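Local coordinates for putative major capsid protein (PDB 6G43), which forms the trimeric building block of the mavirus capsid, probably a double jelly-roll capsomer that packs side by side into the icosahedral shell, at the interface of chains A and B. Residues are numbered along the deposited sequence; one frame, centred on the assembly and turned at random. Chains: chain A/B, Putative major capsid protein.

The interface of chains A and B. Residues chain A 511-514; chain B 508-511.
Two copies of the capsid protein, a virophage member of the double jelly-roll major capsid family, meet here through loops near the C-terminal end of this truncated construct. Adjoining, overlapping stretches meet, A:Asn511 to A:Leu514 against B:Thr508 to B:Asn511, as suits a trimer, whose neighbours are not related by a two-fold. The patch hides 233 Å² and is held by packing, with polar atoms near one another but beyond bonding range.

A:Lys513 hides 80 Å², the largest share of any residue here. Its CG lies anti to the carbonyl carbon (chi1 -51°), and the extended stem projects into the bend of the chain B loop, between B:Thr508 and B:Asn511. At the root, CB packs against B:Thr508 CB at 3.8 Å. The crowded position of B:Thr508 OG1, between backbone N and carbonyl carbon (chi1 59°), sets its methyl CG2 anti to the carbonyl carbon. That methyl lies 3.8 Å from the backbone O of A:Lys513 and also meets A:Leu514 CD2 at 4.0 Å, the two side chains crossing at about a right angle; a short beta-branched residue fits close packing beside both neighbours.

Polar oxygens lie beside the lysine methylenes. B:Asn511 reaches toward the lysine from the opposite side, and its carboxamide OD1 rests beside the stem, 3.6 Å from A:Lys513 CG, while the backbone O of B:Asp509 lies 3.8 Å from CD. The backbone O of A:Asn511 lies over the flat face of the B:Asn511 carboxamide, 3.7 Å from ND2, so the in-plane N-H bonds do not point at it and no bond forms. A small, neutral side chain can thus face both an aliphatic stem and a carbonyl.

At the tip, the ammonium NZ of A:Lys513 lies 4.0 Å from the backbone O of B:Asp510. B:Asp509 crosses the lysine obliquely, and its carboxylate OD2 is 5.2 Å from NZ, too far for a salt bridge, although the opposite charges may attract weakly at long range.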
loop_
_atom_site.group_PDB
_atom_site.type_symbol
_atom_site.label_atom_id
_atom_site.label_comp_id
_atom_site.label_asym_id
_atom_site.label_seq_id
_atom_site.Cartn_x
_atom_site.Cartn_y
_atom_site.Cartn_z
ATOM N N ASN A 511 4.666 24.463 -11.277
ATOM C CA ASN A 511 5.313 24.892 -10.029
ATOM C C ASN A 511 4.347 25.648 -9.110
ATOM O O ASN A 511 4.387 25.479 -7.887
ATOM C CB ASN A 511 6.541 25.758 -10.334
ATOM C CG ASN A 511 7.665 24.974 -11.002
ATOM O OD1 ASN A 511 7.509 23.802 -11.353
ATOM N ND2 ASN A 511 8.808 25.627 -11.180
ATOM N N ASN A 512 3.493 26.479 -9.708
ATOM C CA ASN A 512 2.383 27.112 -9.001
ATOM C C ASN A 512 1.326 26.044 -8.694
ATOM O O ASN A 512 0.711 25.490 -9.606
ATOM C CB ASN A 512 1.795 28.242 -9.858
ATOM C CG ASN A 512 0.720 29.048 -9.138
ATOM O OD1 ASN A 512 0.485 28.889 -7.937
ATOM N ND2 ASN A 512 0.059 29.932 -9.880
ATOM N N LYS A 513 1.127 25.767 -7.406
ATOM C CA LYS A 513 0.284 24.649 -6.958
ATOM C C LYS A 513 -1.218 24.958 -7.000
ATOM O O LYS A 513 -2.042 24.041 -6.945
ATOM C CB LYS A 513 0.703 24.205 -5.551
ATOM C CG LYS A 513 2.199 23.949 -5.423
ATOM C CD LYS A 513 2.548 23.043 -4.257
ATOM C CE LYS A 513 4.055 22.874 -4.150
ATOM N NZ LYS A 513 4.440 21.806 -3.189
ATOM N N LEU A 514 -1.567 26.242 -7.096
ATOM C CA LEU A 514 -2.952 26.673 -7.304
ATOM C C LEU A 514 -3.476 26.366 -8.711
ATOM O O LEU A 514 -4.691 26.319 -8.916
ATOM C CB LEU A 514 -3.084 28.174 -7.029
ATOM C CG LEU A 514 -2.726 28.660 -5.621
ATOM C CD1 LEU A 514 -2.722 30.180 -5.564
ATOM C CD2 LEU A 514 -3.684 28.091 -4.583
ATOM N N THR B 508 -2.593 25.492 -0.408
ATOM C CA THR B 508 -1.655 24.446 -0.816
ATOM C C THR B 508 -0.400 24.516 0.043
ATOM O O THR B 508 -0.252 25.423 0.857
ATOM C CB THR B 508 -1.220 24.647 -2.281
ATOM O OG1 THR B 508 -0.603 25.933 -2.431
ATOM C CG2 THR B 508 -2.407 24.557 -3.208
ATOM N N ASP B 509 0.503 23.560 -0.153
ATOM C CA ASP B 509 1.831 23.603 0.461
ATOM C C ASP B 509 2.660 24.771 -0.088
ATOM O O ASP B 509 2.379 25.297 -1.172
ATOM C CB ASP B 509 2.573 22.279 0.228
ATOM C CG ASP B 509 2.023 21.139 1.072
ATOM O OD1 ASP B 509 0.794 21.088 1.298
ATOM O OD2 ASP B 509 2.825 20.285 1.504
ATOM N N ASP B 510 3.680 25.165 0.674
ATOM C CA ASP B 510 4.575 26.258 0.290
ATOM C C ASP B 510 5.499 25.797 -0.847
ATOM O O ASP B 510 5.959 24.650 -0.853
ATOM C CB ASP B 510 5.394 26.722 1.508
ATOM C CG ASP B 510 5.880 28.164 1.389
ATOM O OD1 ASP B 510 6.419 28.545 0.328
ATOM O OD2 ASP B 510 5.732 28.919 2.374
ATOM N N ASN B 511 5.750 26.687 -1.807
ATOM C CA ASN B 511 6.637 26.396 -2.942
ATOM C C ASN B 511 8.099 26.247 -2.507
ATOM O O ASN B 511 8.830 25.409 -3.045
ATOM C CB ASN B 511 6.512 27.488 -4.011
ATOM C CG ASN B 511 5.145 27.505 -4.683
ATOM O OD1 ASN B 511 4.243 26.746 -4.321
ATOM N ND2 ASN B 511 4.988 28.380 -5.670
#